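Local atomic coordinates of Exo-1,5-alpha-L-arabinofuranobiosidase (Gibberella zeae, PDB entry 2YDP), a protein that probably hydrolyses 1,5-linked alpha-L-arabinan as an exo-acting glycoside hydrolase, releasing the disaccharide arabinobiose from chain ends. Residues Ser117-Glu122 with Gly143-Asn148; Gly150-Trp155 with Arg174-His179. The protein carries 1 engineered substitution. One frame throughout, in Å; residues are numbered along the deposited sequence.

In the fold
Both contacts sit at the ligand-binding end of a six-bladed beta-propeller, where the chain leaves strand 134-142 of one blade and enters strand 154-162 of the next. Interaction 1 ties that crossing loop to strand 119-126, and interaction 2 ties its second half to the loop after strand 165-172. Their centres are 10 Å apart. Gly143 N lies 2.8 Å from Thr152 O and Val154 N lies 3.1 Å from Thr119 OG1, both probable hydrogen bonds, while Ala145 C packs 3.3 Å from Trp155 CH2. Each contact supplies a residue, Pro147 or Trp155, to the pocket that holds the iminosugar EDG and the arabinofuranose AHR.

Interaction 1: Ser117-Glu122 with Gly143-Asn148; sequences SETLIE and GEALPN. With EDG (1,4-dideoxy-1,4-imino-L-arabinitol), chain D.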
loop_
_atom_site.group_PDB
_atom_site.type_symbol
_atom_site.label_atom_id
_atom_site.label_comp_id
_atom_site.label_asym_id
_atom_site.label_seq_id
_atom_site.Cartn_x
_atom_site.Cartn_y
_atom_site.Cartn_z
ATOM N N SER A 117 15.126 13.690 9.499
ATOM C CA SER A 117 16.459 13.128 9.783
ATOM C C SER A 117 16.452 11.620 10.044
ATOM O O SER A 117 17.495 10.971 9.918
ATOM C CB SER A 117 17.118 13.856 10.969
ATOM O OG SER A 117 16.273 13.816 12.103
ATOM N N GLU A 118 15.296 11.055 10.408
ATOM C CA GLU A 118 15.204 9.613 10.699
ATOM C C GLU A 118 13.884 8.993 10.223
ATOM O O GLU A 118 12.937 9.709 9.924
ATOM C CB GLU A 118 15.347 9.352 12.201
ATOM C CG GLU A 118 16.676 9.844 12.790
ATOM C CD GLU A 118 16.870 9.434 14.223
ATOM O OE1 GLU A 118 17.089 8.218 14.463
ATOM O OE2 GLU A 118 16.801 10.335 15.095
ATOM N N THR A 119 13.841 7.666 10.159
ATOM C CA THR A 119 12.639 6.928 9.720
ATOM C C THR A 119 12.449 5.766 10.690
ATOM O O THR A 119 13.409 5.111 11.099
ATOM C CB THR A 119 12.736 6.399 8.252
ATOM O OG1 THR A 119 14.043 5.836 8.019
ATOM C CG2 THR A 119 12.469 7.518 7.201
ATOM N N LEU A 120 11.192 5.522 11.053
ATOM C CA LEU A 120 10.882 4.499 12.008
ATOM C C LEU A 120 9.534 3.846 11.758
ATOM O O LEU A 120 8.502 4.411 12.077
ATOM C CB LEU A 120 10.897 5.110 13.400
ATOM C CG LEU A 120 10.692 4.184 14.609
ATOM C CD1 LEU A 120 11.470 2.856 14.534
ATOM C CD2 LEU A 120 11.062 4.958 15.869
ATOM N N ILE A 121 9.551 2.637 11.230
ATOM C CA ILE A 121 8.307 1.902 11.014
ATOM C C ILE A 121 7.784 1.397 12.348
ATOM O O ILE A 121 8.512 0.733 13.097
ATOM C CB ILE A 121 8.438 0.765 9.942
ATOM C CG1 ILE A 121 8.820 1.341 8.569
ATOM C CG2 ILE A 121 7.109 0.041 9.780
ATOM C CD1 ILE A 121 9.274 0.265 7.582
ATOM N N GLU A 122 6.525 1.745 12.625
ATOM C CA GLU A 122 5.816 1.458 13.888
ATOM C C GLU A 122 4.553 0.652 13.615
ATOM O O GLU A 122 4.039 0.680 12.511
ATOM C CB GLU A 122 5.326 2.779 14.506
ATOM C CG GLU A 122 6.357 3.899 14.609
ATOM C CD GLU A 122 7.269 3.708 15.819
ATOM O OE1 GLU A 122 7.947 2.662 15.874
ATOM O OE2 GLU A 122 7.309 4.595 16.713
ATOM N N GLY A 143 17.584 5.728 8.438
ATOM C CA GLY A 143 18.133 7.070 8.432
ATOM C C GLY A 143 17.246 8.095 7.747
ATOM O O GLY A 143 16.001 8.062 7.844
ATOM N N GLU A 144 17.916 9.007 7.049
ATOM C CA GLU A 144 17.306 10.223 6.554
ATOM C C GLU A 144 16.233 9.928 5.507
ATOM O O GLU A 144 16.460 9.161 4.580
ATOM C CB GLU A 144 18.359 11.152 5.967
ATOM C CG GLU A 144 17.802 12.559 5.664
ATOM C CD GLU A 144 18.873 13.526 5.148
ATOM O OE1 GLU A 144 20.048 13.111 4.989
ATOM O OE2 GLU A 144 18.532 14.701 4.902
ATOM N N ALA A 145 15.086 10.574 5.676
ATOM C CA ALA A 145 13.883 10.273 4.910
ATOM C C ALA A 145 13.855 10.983 3.560
ATOM O O ALA A 145 12.925 11.751 3.269
ATOM C CB ALA A 145 12.646 10.585 5.730
ATOM N N LEU A 146 14.882 10.723 2.751
ATOM C CA LEU A 146 14.900 11.104 1.316
ATOM C C LEU A 146 15.278 9.907 0.463
ATOM O O LEU A 146 16.172 9.121 0.818
ATOM C CB LEU A 146 15.855 12.290 1.040
ATOM C CG LEU A 146 15.622 13.600 1.788
ATOM C CD1 LEU A 146 16.827 14.537 1.620
ATOM C CD2 LEU A 146 14.366 14.311 1.318
ATOM N N PRO A 147 14.581 9.730 -0.680
ATOM C CA PRO A 147 14.836 8.546 -1.480
ATOM C C PRO A 147 16.058 8.702 -2.389
ATOM O O PRO A 147 15.921 8.629 -3.602
ATOM C CB PRO A 147 13.552 8.407 -2.307
ATOM C CG PRO A 147 13.117 9.867 -2.515
ATOM C CD PRO A 147 13.454 10.534 -1.191
ATOM N N ASN A 148 17.233 8.900 -1.793
ATOM C CA ASN A 148 18.477 9.102 -2.531
ATOM C C ASN A 148 19.475 7.991 -2.215
ATOM O O ASN A 148 19.482 7.504 -1.094
ATOM C CB ASN A 148 19.095 10.431 -2.131
ATOM C CG ASN A 148 18.198 11.594 -2.438
ATOM O OD1 ASN A 148 17.238 11.466 -3.196
ATOM N ND2 ASN A 148 18.488 12.729 -1.845
HETATM O "O2'" EDG D . 10.243 2.805 -2.614
HETATM C "C2'" EDG D . 10.694 4.105 -3.030
HETATM C "C1'" EDG D . 9.565 4.829 -3.776
HETATM N "N4'" EDG D . 9.164 5.891 -2.881
HETATM C "C3'" EDG D . 11.004 4.971 -1.814
HETATM O "O3'" EDG D . 12.421 5.115 -1.647
HETATM C "C4'" EDG D . 10.319 6.303 -2.087
HETATM C "C5'" EDG D . 9.946 7.038 -0.799
HETATM O "O5'" EDG D . 9.676 8.404 -1.112
#
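The hydroxyl of Thr119 donates to the carbonyl of Gly143, with OG1 3.0 Å from O. It arrives tilted out of the carbonyl plane, the C=O...OG1 angle being 133°. With chi1 at 43°, OG1 sits between the backbone N and carbonyl carbon, and CG2 is left pointing at the loop. The same hydroxyl, which Val154 N also reaches, is buried.

Two CA-H...O contacts work in opposite senses: Glu118 CA to Gly143 O is 3.3 Å, and Glu144 CA to Ser117 O is 3.5 Å. Gly143 O is thus approached by both a hydroxyl and a backbone carbon.

Among the nonpolar contacts, the methyl CG2 of Thr119 points at the flank of the Ala145 methyl, with CG2 3.4 Å from CB, closer than methyl groups usually come. Ala145 is the centre of an inverse gamma turn, and Pro147 is the centre of another. At the second turn Pro147 CB lies 3.5 Å from the hydroxyl O3' of EDG.

Taken together, the start of strand 119-126 and the residues just before it meet a loop that passes from the outermost strand of one propeller blade to the next and edges the sugar pocket, an arrangement belonging to the beta-propeller fold.

Interaction 2: Gly150-Trp155 with Arg174-His179; sequences GLTPVW and RDNATH. With EDG (1,4-dideoxy-1,4-imino-L-arabinitol), chain D; AHR (alpha-L-arabinofuranose), chain E.
Asn176 reaches across to Gly150 at the pocket end of a beta-propeller blade, where the chain entering strand 154-162 lies beside the loop that joins strands 165-172 and 182-188. Polar contact between the segments comes down to one good hydrogen bond: Asn176 ND2 donates to Gly150 O at 2.8 Å, with an N-H...O angle of 162°. The oxygen lies nearly in the amide plane of Asn176, whereas the nitrogen stands above the carbonyl plane of Gly150. A chi1 of 66° swings the amide between its own backbone N and carbonyl carbon and across to the glycine.

The remaining contacts are van der Waals. Thr152 CG2 lies against that amide, 3.6 Å from Asn176 ND2, and the backbone oxygen of Thr152 meets the aliphatic part of Arg174, with O 3.3 Å from CG. Farther along, the arginine chain bends at chi3 and turns one face of its guanidinium to Val154, whose CG1 sits off-centre over it, 3.5 Å from NE. The charge is met outside the two segments, by a salt bridge from NE to Asp172. Within the loop, Asp175 O accepts from both Thr178 N and His179 N and so closes the turn.

Trp155 faces the two ligands. Pro153 CB backs one side of its indole, and Gln173 OE1 accepts from NE1, helping to fix the ring's rotation. EDG lies over the opposite face, and AHR comes in obliquely, with C1 3.6 Å from Trp155 CZ3. C5' of EDG sits over the centre of the Trp155 ring, 3.5 Å above its plane.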
loop_
_atom_site.group_PDB
_atom_site.type_symbol
_atom_site.label_atom_id
_atom_site.label_comp_id
_atom_site.label_asym_id
_atom_site.label_seq_id
_atom_site.Cartn_x
_atom_site.Cartn_y
_atom_site.Cartn_z
ATOM N N GLY A 150 22.688 6.065 -0.919
ATOM C CA GLY A 150 23.674 6.366 0.132
ATOM C C GLY A 150 23.037 6.675 1.470
ATOM O O GLY A 150 23.664 6.500 2.520
ATOM N N LEU A 151 21.791 7.164 1.446
ATOM C CA LEU A 151 21.042 7.452 2.682
ATOM C C LEU A 151 20.481 6.113 3.118
ATOM O O LEU A 151 20.405 5.193 2.304
ATOM C CB LEU A 151 19.895 8.437 2.415
ATOM C CG LEU A 151 20.292 9.845 1.920
ATOM C CD1 LEU A 151 19.110 10.806 1.864
ATOM C CD2 LEU A 151 21.424 10.415 2.803
ATOM N N THR A 152 20.077 6.004 4.376
ATOM C CA THR A 152 19.707 4.701 4.919
ATOM C C THR A 152 18.246 4.595 5.448
ATOM O O THR A 152 18.001 3.871 6.424
ATOM C CB THR A 152 20.701 4.302 6.056
ATOM O OG1 THR A 152 20.602 5.254 7.117
ATOM C CG2 THR A 152 22.116 4.251 5.556
ATOM N N PRO A 153 17.265 5.275 4.802
ATOM C CA PRO A 153 15.896 5.210 5.358
ATOM C C PRO A 153 15.181 3.872 5.119
ATOM O O PRO A 153 15.650 3.032 4.341
ATOM C CB PRO A 153 15.157 6.335 4.626
ATOM C CG PRO A 153 15.843 6.395 3.317
ATOM C CD PRO A 153 17.324 6.190 3.659
ATOM N N VAL A 154 14.067 3.680 5.834
ATOM C CA VAL A 154 13.169 2.568 5.587
ATOM C C VAL A 154 11.837 3.172 5.280
ATOM O O VAL A 154 11.567 4.288 5.744
ATOM C CB VAL A 154 13.040 1.588 6.782
ATOM C CG1 VAL A 154 14.394 0.831 6.957
ATOM C CG2 VAL A 154 12.583 2.301 8.069
ATOM N N TRP A 155 11.018 2.449 4.505
ATOM C CA TRP A 155 9.766 3.006 4.018
ATOM C C TRP A 155 8.675 1.953 3.794
ATOM O O TRP A 155 8.980 0.777 3.599
ATOM C CB TRP A 155 9.969 3.617 2.623
ATOM C CG TRP A 155 11.200 4.390 2.265
ATOM C CD1 TRP A 155 12.302 3.901 1.677
ATOM C CD2 TRP A 155 11.368 5.821 2.320
ATOM N NE1 TRP A 155 13.163 4.924 1.351
ATOM C CE2 TRP A 155 12.622 6.111 1.763
ATOM C CE3 TRP A 155 10.579 6.877 2.797
ATOM C CZ2 TRP A 155 13.110 7.419 1.642
ATOM C CZ3 TRP A 155 11.087 8.175 2.725
ATOM C CH2 TRP A 155 12.328 8.436 2.134
ATOM N N ARG A 174 19.048 0.510 3.984
ATOM C CA ARG A 174 20.090 0.379 5.025
ATOM C C ARG A 174 21.357 -0.316 4.557
ATOM O O ARG A 174 22.429 -0.062 5.094
ATOM C CB ARG A 174 19.541 -0.288 6.279
ATOM C CG ARG A 174 18.705 0.683 7.134
ATOM C CD ARG A 174 17.940 -0.044 8.264
ATOM N NE ARG A 174 17.171 -1.207 7.798
ATOM C CZ ARG A 174 16.340 -1.910 8.572
ATOM N NH1 ARG A 174 16.162 -1.559 9.840
ATOM N NH2 ARG A 174 15.701 -2.970 8.091
ATOM N N ASP A 175 21.232 -1.134 3.522
ATOM C CA ASP A 175 22.363 -1.838 2.932
ATOM C C ASP A 175 23.006 -0.895 1.915
ATOM O O ASP A 175 23.134 -1.230 0.749
ATOM C CB ASP A 175 21.841 -3.116 2.269
ATOM C CG ASP A 175 22.925 -4.169 2.052
ATOM O OD1 ASP A 175 24.082 -3.924 2.422
ATOM O OD2 ASP A 175 22.619 -5.246 1.497
ATOM N N ASN A 176 23.391 0.289 2.368
ATOM C CA ASN A 176 23.691 1.397 1.449
ATOM C C ASN A 176 24.995 1.303 0.666
ATOM O O ASN A 176 25.253 2.148 -0.178
ATOM C CB ASN A 176 23.603 2.748 2.146
ATOM C CG ASN A 176 24.671 2.944 3.215
ATOM O OD1 ASN A 176 25.154 1.987 3.826
ATOM N ND2 ASN A 176 25.002 4.209 3.479
ATOM N N ALA A 177 25.817 0.297 0.973
ATOM C CA ALA A 177 27.058 0.074 0.246
ATOM C C ALA A 177 26.801 -0.854 -0.906
ATOM O O ALA A 177 27.604 -0.917 -1.830
ATOM C CB ALA A 177 28.142 -0.544 1.184
ATOM N N THR A 178 25.689 -1.592 -0.857
ATOM C CA THR A 178 25.439 -2.624 -1.861
ATOM C C THR A 178 24.203 -2.399 -2.713
ATOM O O THR A 178 24.167 -2.796 -3.861
ATOM C CB THR A 178 25.341 -4.001 -1.209
ATOM O OG1 THR A 178 26.404 -4.119 -0.266
ATOM C CG2 THR A 178 25.451 -5.137 -2.263
ATOM N N HIS A 179 23.164 -1.809 -2.132
ATOM C CA HIS A 179 21.933 -1.578 -2.885
ATOM C C HIS A 179 21.370 -0.228 -2.519
ATOM O O HIS A 179 21.155 0.044 -1.350
ATOM C CB HIS A 179 20.869 -2.639 -2.561
ATOM C CG HIS A 179 21.313 -4.050 -2.783
ATOM N ND1 HIS A 179 21.233 -4.663 -4.010
ATOM C CD2 HIS A 179 21.798 -4.985 -1.921
ATOM C CE1 HIS A 179 21.660 -5.916 -3.905
ATOM N NE2 HIS A 179 22.008 -6.134 -2.646
HETATM O "O2'" EDG D . 10.243 2.805 -2.614
HETATM C "C2'" EDG D . 10.694 4.105 -3.030
HETATM C "C1'" EDG D . 9.565 4.829 -3.776
HETATM N "N4'" EDG D . 9.164 5.891 -2.881
HETATM C "C3'" EDG D . 11.004 4.971 -1.814
HETATM O "O3'" EDG D . 12.421 5.115 -1.647
HETATM C "C4'" EDG D . 10.319 6.303 -2.087
HETATM C "C5'" EDG D . 9.946 7.038 -0.799
HETATM O "O5'" EDG D . 9.676 8.404 -1.112
HETATM O O5 AHR E . 5.221 8.702 1.025
HETATM C C5 AHR E . 5.860 9.967 0.982
HETATM C C4 AHR E . 7.003 9.906 -0.018
HETATM O O4 AHR E . 8.006 9.003 0.442
HETATM C C3 AHR E . 7.812 11.203 -0.172
HETATM O O3 AHR E . 7.146 12.210 -0.958
HETATM C C2 AHR E . 9.077 10.719 -0.840
HETATM O O2 AHR E . 10.193 11.580 -0.533
HETATM C C1 AHR E . 9.255 9.370 -0.167
#